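Local coordinates for protein Lic11098 (PDB 4U08) that is of unknown function but forms a leucine-rich repeat solenoid and may act as a virulence factor in the pathogen Leptospira interrogans, at residues R136-Y141 / N159-G164; R181-L186 / G201-L206; L206-L211 / L229-L234. All coordinates share one frame; numbering follows the deposited sequence.

Contact 1: R136-Y141 / N159-G164; sequences RLQTLY and NLESLG. With CA (calcium ion), chain H.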
# COMPACT_ATOMS: atom_id res chain seq x y z
N ARG A 136 -20.98 -8.94 -6.76
CA ARG A 136 -20.69 -9.36 -5.38
C ARG A 136 -19.18 -9.30 -5.10
O ARG A 136 -18.76 -9.45 -3.96
CB ARG A 136 -21.28 -10.76 -5.07
CG ARG A 136 -22.78 -10.70 -4.80
CD ARG A 136 -23.33 -12.01 -4.28
NE ARG A 136 -24.59 -11.82 -3.56
CZ ARG A 136 -25.19 -12.77 -2.84
NH1 ARG A 136 -24.65 -13.98 -2.74
NH2 ARG A 136 -26.33 -12.51 -2.22
N LEU A 137 -18.35 -9.05 -6.15
CA LEU A 137 -16.89 -9.00 -6.02
C LEU A 137 -16.46 -7.89 -5.07
O LEU A 137 -16.84 -6.73 -5.24
CB LEU A 137 -16.18 -8.87 -7.38
CG LEU A 137 -14.72 -9.36 -7.42
CD1 LEU A 137 -14.65 -10.90 -7.33
CD2 LEU A 137 -14.04 -8.91 -8.68
N GLN A 138 -15.70 -8.28 -4.04
CA GLN A 138 -15.20 -7.37 -3.02
C GLN A 138 -13.70 -7.15 -3.16
O GLN A 138 -13.20 -6.07 -2.84
CB GLN A 138 -15.51 -7.93 -1.61
CG GLN A 138 -16.97 -7.72 -1.22
CD GLN A 138 -17.35 -8.27 0.15
OE1 GLN A 138 -18.53 -8.51 0.42
NE2 GLN A 138 -16.38 -8.46 1.03
N THR A 139 -12.98 -8.17 -3.63
CA THR A 139 -11.53 -8.14 -3.75
C THR A 139 -11.08 -8.66 -5.12
O THR A 139 -11.44 -9.77 -5.53
CB THR A 139 -10.88 -8.91 -2.58
OG1 THR A 139 -11.49 -8.52 -1.34
CG2 THR A 139 -9.41 -8.70 -2.49
N LEU A 140 -10.24 -7.86 -5.78
CA LEU A 140 -9.72 -8.18 -7.11
C LEU A 140 -8.23 -7.89 -7.18
O LEU A 140 -7.84 -6.73 -7.10
CB LEU A 140 -10.48 -7.36 -8.16
CG LEU A 140 -10.07 -7.53 -9.63
CD1 LEU A 140 -10.10 -9.01 -10.07
CD2 LEU A 140 -10.96 -6.69 -10.51
N TYR A 141 -7.41 -8.92 -7.32
CA TYR A 141 -5.96 -8.77 -7.40
C TYR A 141 -5.48 -9.05 -8.81
O TYR A 141 -5.66 -10.17 -9.31
CB TYR A 141 -5.25 -9.72 -6.41
CG TYR A 141 -5.60 -9.43 -4.97
CD1 TYR A 141 -5.35 -8.19 -4.40
CD2 TYR A 141 -6.16 -10.42 -4.16
CE1 TYR A 141 -5.65 -7.93 -3.07
CE2 TYR A 141 -6.43 -10.18 -2.81
CZ TYR A 141 -6.18 -8.93 -2.27
OH TYR A 141 -6.45 -8.66 -0.95
N ASN A 159 -19.51 -3.11 -5.57
CA ASN A 159 -19.18 -3.67 -4.27
C ASN A 159 -17.68 -3.82 -3.99
O ASN A 159 -17.32 -4.27 -2.92
CB ASN A 159 -19.86 -5.05 -4.10
CG ASN A 159 -21.19 -5.00 -3.40
OD1 ASN A 159 -21.85 -3.96 -3.31
ND2 ASN A 159 -21.60 -6.15 -2.90
N LEU A 160 -16.81 -3.47 -4.96
CA LEU A 160 -15.36 -3.64 -4.82
C LEU A 160 -14.79 -2.79 -3.70
O LEU A 160 -15.05 -1.59 -3.61
CB LEU A 160 -14.63 -3.39 -6.15
CG LEU A 160 -13.26 -4.03 -6.30
CD1 LEU A 160 -13.35 -5.57 -6.39
CD2 LEU A 160 -12.53 -3.46 -7.53
N GLU A 161 -14.03 -3.44 -2.84
CA GLU A 161 -13.39 -2.83 -1.67
C GLU A 161 -11.88 -2.78 -1.81
O GLU A 161 -11.28 -1.85 -1.29
CB GLU A 161 -13.77 -3.60 -0.40
CG GLU A 161 -15.17 -3.25 0.08
CD GLU A 161 -15.72 -4.12 1.19
OE1 GLU A 161 -16.96 -4.15 1.35
OE2 GLU A 161 -14.92 -4.81 1.88
N SER A 162 -11.25 -3.78 -2.45
CA SER A 162 -9.81 -3.80 -2.66
C SER A 162 -9.51 -4.13 -4.10
O SER A 162 -10.01 -5.14 -4.62
CB SER A 162 -9.10 -4.81 -1.76
OG SER A 162 -9.45 -4.67 -0.39
N LEU A 163 -8.67 -3.31 -4.72
CA LEU A 163 -8.24 -3.47 -6.11
C LEU A 163 -6.72 -3.39 -6.16
O LEU A 163 -6.14 -2.37 -5.79
CB LEU A 163 -8.88 -2.37 -6.99
CG LEU A 163 -8.48 -2.36 -8.47
CD1 LEU A 163 -8.81 -3.71 -9.17
CD2 LEU A 163 -9.16 -1.21 -9.18
N GLY A 164 -6.10 -4.48 -6.57
CA GLY A 164 -4.65 -4.57 -6.70
C GLY A 164 -4.24 -4.52 -8.16
O GLY A 164 -4.60 -5.41 -8.93
CA CA H . -13.90 -4.12 4.16
O HOH W 1 -18.33 -5.61 -7.17
O HOH W 2 -11.59 -6.44 0.44
O HOH W 3 -12.47 -2.89 6.00

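Contact 2: R181-L186 / G201-L206; sequences RNLESL and GQLQNL. With CA (calcium ion), chain H.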
# COMPACT_ATOMS: atom_id res chain seq x y z
N ARG A 181 -17.32 3.52 -5.57
CA ARG A 181 -17.73 4.22 -4.36
C ARG A 181 -17.51 3.46 -3.05
O ARG A 181 -17.43 4.10 -2.01
CB ARG A 181 -19.19 4.70 -4.49
CG ARG A 181 -19.26 6.12 -5.04
CD ARG A 181 -20.63 6.48 -5.63
NE ARG A 181 -21.72 6.35 -4.67
CZ ARG A 181 -22.16 7.33 -3.88
NH1 ARG A 181 -21.59 8.54 -3.94
NH2 ARG A 181 -23.16 7.12 -3.04
N ASN A 182 -17.36 2.13 -3.12
CA ASN A 182 -17.07 1.33 -1.96
C ASN A 182 -15.59 0.98 -1.82
O ASN A 182 -15.23 0.28 -0.89
CB ASN A 182 -17.93 0.07 -1.94
CG ASN A 182 -19.36 0.34 -1.52
OD1 ASN A 182 -19.63 0.93 -0.46
ND2 ASN A 182 -20.31 -0.02 -2.36
N LEU A 183 -14.73 1.45 -2.75
CA LEU A 183 -13.31 1.10 -2.71
C LEU A 183 -12.63 1.64 -1.46
O LEU A 183 -12.78 2.81 -1.13
CB LEU A 183 -12.57 1.56 -4.00
CG LEU A 183 -11.24 0.84 -4.32
CD1 LEU A 183 -11.44 -0.63 -4.72
CD2 LEU A 183 -10.48 1.57 -5.42
N GLU A 184 -11.92 0.77 -0.75
CA GLU A 184 -11.21 1.14 0.48
C GLU A 184 -9.70 1.08 0.29
O GLU A 184 -8.97 1.84 0.94
CB GLU A 184 -11.61 0.23 1.64
CG GLU A 184 -13.07 0.39 2.03
CD GLU A 184 -13.60 -0.62 3.03
OE1 GLU A 184 -12.88 -1.59 3.34
OE2 GLU A 184 -14.76 -0.45 3.48
N SER A 185 -9.23 0.18 -0.59
CA SER A 185 -7.81 0.02 -0.84
C SER A 185 -7.52 -0.02 -2.35
O SER A 185 -8.12 -0.82 -3.07
CB SER A 185 -7.28 -1.23 -0.15
OG SER A 185 -5.90 -1.39 -0.37
N LEU A 186 -6.61 0.81 -2.80
CA LEU A 186 -6.21 0.87 -4.21
C LEU A 186 -4.69 0.71 -4.32
O LEU A 186 -3.96 1.58 -3.88
CB LEU A 186 -6.71 2.18 -4.87
CG LEU A 186 -6.34 2.43 -6.36
CD1 LEU A 186 -6.72 1.22 -7.26
CD2 LEU A 186 -6.95 3.71 -6.86
N GLY A 201 -10.74 11.69 -6.87
CA GLY A 201 -11.41 12.36 -5.76
C GLY A 201 -12.80 11.85 -5.45
O GLY A 201 -13.32 12.08 -4.35
N GLN A 202 -13.40 11.10 -6.38
CA GLN A 202 -14.75 10.54 -6.17
C GLN A 202 -14.73 9.26 -5.29
O GLN A 202 -15.78 8.73 -4.92
CB GLN A 202 -15.40 10.24 -7.54
CG GLN A 202 -15.66 11.47 -8.40
CD GLN A 202 -15.97 11.14 -9.86
OE1 GLN A 202 -16.21 10.00 -10.25
NE2 GLN A 202 -15.92 12.15 -10.70
N LEU A 203 -13.53 8.75 -4.95
CA LEU A 203 -13.39 7.54 -4.15
C LEU A 203 -13.57 7.86 -2.66
O LEU A 203 -12.63 7.80 -1.86
CB LEU A 203 -12.06 6.84 -4.46
CG LEU A 203 -11.86 6.37 -5.93
CD1 LEU A 203 -10.47 5.82 -6.13
CD2 LEU A 203 -12.85 5.29 -6.30
N GLN A 204 -14.82 8.19 -2.29
CA GLN A 204 -15.20 8.63 -0.94
C GLN A 204 -14.91 7.64 0.17
O GLN A 204 -14.76 8.06 1.30
CB GLN A 204 -16.67 9.08 -0.89
CG GLN A 204 -16.97 10.27 -1.80
CD GLN A 204 -16.16 11.50 -1.47
OE1 GLN A 204 -16.43 12.21 -0.50
NE2 GLN A 204 -15.15 11.79 -2.27
N ASN A 205 -14.83 6.33 -0.11
CA ASN A 205 -14.54 5.35 0.92
C ASN A 205 -13.06 4.95 1.00
O ASN A 205 -12.70 4.17 1.87
CB ASN A 205 -15.43 4.11 0.78
CG ASN A 205 -16.77 4.25 1.46
OD1 ASN A 205 -17.24 5.34 1.76
ND2 ASN A 205 -17.41 3.12 1.71
N LEU A 206 -12.22 5.48 0.09
CA LEU A 206 -10.80 5.11 0.02
C LEU A 206 -10.05 5.43 1.30
O LEU A 206 -10.08 6.57 1.74
CB LEU A 206 -10.10 5.73 -1.18
CG LEU A 206 -8.78 5.08 -1.59
CD1 LEU A 206 -9.04 3.67 -2.21
CD2 LEU A 206 -8.05 5.97 -2.65
CA CA H . -13.90 -4.12 4.16
O HOH W 4 -16.40 0.41 1.52
O HOH W 5 -14.16 4.71 -2.44
O HOH W 3 -12.47 -2.89 6.00

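Contact 3: L206-L211 / L229-L234; sequences LQILHL and LQKLLL. With ZN (zinc ion), chain F.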
# COMPACT_ATOMS: atom_id res chain seq x y z
N LEU A 206 -12.22 5.48 0.09
CA LEU A 206 -10.80 5.11 0.02
C LEU A 206 -10.05 5.43 1.30
O LEU A 206 -10.08 6.57 1.74
CB LEU A 206 -10.10 5.73 -1.18
CG LEU A 206 -8.78 5.08 -1.59
CD1 LEU A 206 -9.04 3.67 -2.21
CD2 LEU A 206 -8.05 5.97 -2.65
N GLN A 207 -9.41 4.43 1.86
CA GLN A 207 -8.64 4.56 3.09
C GLN A 207 -7.15 4.44 2.84
O GLN A 207 -6.37 5.03 3.58
CB GLN A 207 -9.06 3.47 4.09
CG GLN A 207 -10.50 3.62 4.60
CD GLN A 207 -11.01 2.34 5.23
OE1 GLN A 207 -12.18 2.01 5.11
NE2 GLN A 207 -10.17 1.57 5.89
N ILE A 208 -6.76 3.60 1.87
CA ILE A 208 -5.35 3.33 1.56
C ILE A 208 -5.11 3.49 0.06
O ILE A 208 -5.75 2.83 -0.75
CB ILE A 208 -4.93 1.91 2.03
CG1 ILE A 208 -5.31 1.59 3.51
CG2 ILE A 208 -3.44 1.64 1.77
CD1 ILE A 208 -4.85 2.39 4.64
N LEU A 209 -4.12 4.31 -0.30
CA LEU A 209 -3.74 4.54 -1.69
C LEU A 209 -2.23 4.33 -1.83
O LEU A 209 -1.46 5.12 -1.29
CB LEU A 209 -4.18 5.97 -2.13
CG LEU A 209 -3.85 6.45 -3.58
CD1 LEU A 209 -4.32 5.42 -4.65
CD2 LEU A 209 -4.49 7.80 -3.86
N HIS A 210 -1.83 3.25 -2.52
CA HIS A 210 -0.44 2.87 -2.76
C HIS A 210 -0.04 3.31 -4.15
O HIS A 210 -0.58 2.80 -5.14
CB HIS A 210 -0.28 1.35 -2.60
CG HIS A 210 -0.27 0.90 -1.16
ND1 HIS A 210 -0.03 -0.40 -0.83
CD2 HIS A 210 -0.46 1.61 -0.03
CE1 HIS A 210 -0.10 -0.46 0.49
NE2 HIS A 210 -0.35 0.73 1.02
N LEU A 211 0.81 4.32 -4.24
CA LEU A 211 1.27 4.88 -5.51
C LEU A 211 2.78 4.94 -5.62
O LEU A 211 3.32 5.74 -6.39
CB LEU A 211 0.69 6.29 -5.70
CG LEU A 211 -0.76 6.36 -6.18
CD1 LEU A 211 -1.30 7.73 -5.98
CD2 LEU A 211 -0.85 5.99 -7.65
N LEU A 229 -9.45 8.93 3.49
CA LEU A 229 -8.06 8.51 3.31
C LEU A 229 -7.24 8.57 4.61
O LEU A 229 -7.24 9.60 5.27
CB LEU A 229 -7.36 9.34 2.20
CG LEU A 229 -6.07 8.72 1.61
CD1 LEU A 229 -6.36 7.45 0.80
CD2 LEU A 229 -5.35 9.72 0.70
N GLN A 230 -6.58 7.47 4.94
CA GLN A 230 -5.74 7.30 6.14
C GLN A 230 -4.28 7.17 5.79
O GLN A 230 -3.43 7.64 6.55
CB GLN A 230 -6.20 6.07 6.92
CG GLN A 230 -7.55 6.25 7.62
CD GLN A 230 -8.20 4.94 8.00
OE1 GLN A 230 -7.55 4.00 8.46
NE2 GLN A 230 -9.51 4.84 7.82
N LYS A 231 -3.97 6.50 4.68
CA LYS A 231 -2.59 6.28 4.28
C LYS A 231 -2.40 6.65 2.81
O LYS A 231 -3.10 6.12 1.94
CB LYS A 231 -2.15 4.82 4.50
CG LYS A 231 -2.12 4.41 5.98
CD LYS A 231 -1.63 2.98 6.12
CE LYS A 231 -1.78 2.51 7.54
NZ LYS A 231 -2.06 1.05 7.58
N LEU A 232 -1.44 7.54 2.54
CA LEU A 232 -1.11 7.97 1.19
C LEU A 232 0.37 7.70 0.97
O LEU A 232 1.22 8.39 1.57
CB LEU A 232 -1.49 9.47 1.02
CG LEU A 232 -1.20 10.13 -0.36
CD1 LEU A 232 -1.80 9.30 -1.52
CD2 LEU A 232 -1.74 11.55 -0.40
N LEU A 233 0.70 6.68 0.15
CA LEU A 233 2.09 6.31 -0.09
C LEU A 233 2.53 6.75 -1.47
O LEU A 233 2.10 6.16 -2.47
CB LEU A 233 2.33 4.81 0.12
CG LEU A 233 1.78 4.15 1.40
CD1 LEU A 233 2.32 2.73 1.52
CD2 LEU A 233 2.13 4.95 2.69
N LEU A 234 3.35 7.80 -1.52
CA LEU A 234 3.84 8.42 -2.75
C LEU A 234 5.35 8.33 -2.94
O LEU A 234 5.91 9.07 -3.76
CB LEU A 234 3.36 9.87 -2.82
CG LEU A 234 1.87 10.06 -3.10
CD1 LEU A 234 1.39 11.40 -2.61
CD2 LEU A 234 1.56 9.86 -4.58
ZN ZN F . 0.05 -2.10 -2.29
O HOH W 6 0.26 -1.62 -4.46

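Contact 1: R136-Y141 / N159-G164
Leu140 and Leu163 lie side by side on matching, nearly parallel strands, 139-141 and 162-164, in two successive turns of a leucine-rich repeat solenoid. Backbone bonding begins at Gln138, whose carbonyl oxygen takes both Glu161 N and Ser162 N. The two donors arrive differently: Ser162 N comes nearly straight on to Gln138 O, 3.0 Å away, whereas Glu161 N reaches that oxygen at 136° and tilted out of the carbonyl plane. Leu140 N to Ser162 O and Gly164 N to Leu140 O continue the pairing.

Leu140, Leu160 and Leu163 pack on the buried side. Leu160 CG stands anti to the backbone N (chi1 -157°), which brings Leu160 CD1 within 3.8 Å of Leu140 CB, while Leu140 CD2 meets Leu163 CD1 at 3.9 Å.

The face bearing Thr139, Ser162 and Tyr141 is more polar. A water bridges Thr139 OG1 and Ser162 OG, and Tyr141 turns its ring edge to Gly164 CA. Just before the strands, the amide of Gln138 and the carboxylate of Glu161 stack with their planes 23° apart, too far for a bond. Glu161 OE2 binds calcium, with Glu184 as the second carboxylate, at a distance from OE2 to calcium of 2.6 Å.

Contact 2: R181-L186 / G201-L206
Water 4 is held by three groups from Asn182, Glu184 and Asn205, tying the two segments together where no direct hydrogen bond does. It donates to Asn182 O and to Glu184 OE2, each 2.7 Å from the water oxygen, and accepts from Asn205 ND2. The other carboxylate oxygen, Glu184 OE1, reaches calcium at 2.9 Å, so the water sits in the second shell of the calcium site to which Glu161 also contributes.

Asn205 comes alongside Asn182, the amide planes turned 64° apart; Asn182 ND2 is engaged by Gln158 O. The CB of Asn205 presses on the backbone, 3.4 Å from Arg181 O. Asn205 N donates to water 5, which in turn donates to Leu183 O at 2.7 Å and so forms a second bridge. A type I turn from Leu203 to Leu206 shapes the approaching chain, closed by Leu206 N to Leu203 O.

Beneath this polar edge lie the leucines of the repeat core. Leu206 CG is anti to its backbone N (chi1 -162°), and this sends CD1 towards Leu186 CB, at 3.8 Å, and Leu183 CD2. Leu203 crosses Leu186 at about a right angle, with Leu203 CD1 against Leu186 CD2.

Leucines thus join successive turns of the solenoid inside, and ordered water joins them at the rim. Calcium would be expected to polarise the Glu184 carboxylate and to steady its orientation, and through it the water at Asn205.

Contact 3: L206-L211 / L229-L234
His210 and Leu233 project the same way from neighbouring strands, 208-210 and 231-233, on the concave face of the leucine-rich repeat solenoid. Leu233 CD1 approaches the imidazole obliquely, 3.4 Å from His210 CD2 and close to NE2, while the far nitrogen, ND1, binds zinc at 2.2 Å. His210 CG is anti to its carbonyl carbon (chi1 -76°), which leans the ring towards the neighbouring strand and Leu233; a zinc-bound water lies in the ring plane, at its edge.

Further along this face, Ile208 lays CD1 along the lysine chain of Lys231, 3.6 Å from Lys231 CD, so the aliphatic part of the lysine is used for packing. Gln207 and Gln230 also run alongside, their amide planes only 10° apart, with Gln230 NE2 set against Gln207 CG at 3.6 Å.

On the opposite face Leu209 CD2 meets Leu232 CD1 at 3.9 Å, and just beyond the strand ends Leu211 CD1 meets Leu234 CD2. Parallel backbone bonds set this register, from Gln207 O, which accepts two amides, to Leu211 N, which donates to Leu233 O. Past the strand, Leu211 O takes the side-chain amides of Asn214 and Asn237, asparagines of the repeat consensus.

The chemistry thus divides by face: leucines stacked side by side fill the interior, while the concave side offers a metal-binding imidazole whose ring packs against an apolar neighbour and would be polarised by the zinc.

How the contacts relate
The three contacts follow one another along the chain through consecutive leucine-rich repeats. Centres of contacts 1 and 2 lie about 11 Å apart, those of 2 and 3 about 10 Å, and those of 1 and 3, which do not touch, about 16 Å. Strands 139-141, 162-164, 185-187, 208-210 and 231-233 lie parallel in that order. Contacts 1 and 2 meet through backbone bonding of Glu161 with Glu184 and Ser185, and share the calcium ion and one of its waters. Contacts 2 and 3 share Leu206, and Glu184 O likewise accepts from Gln207 N and Ile208 N. One repeated pattern builds the curved solenoid, and side chains recurring at equivalent positions, such as Glu161 and Glu184, bind metal.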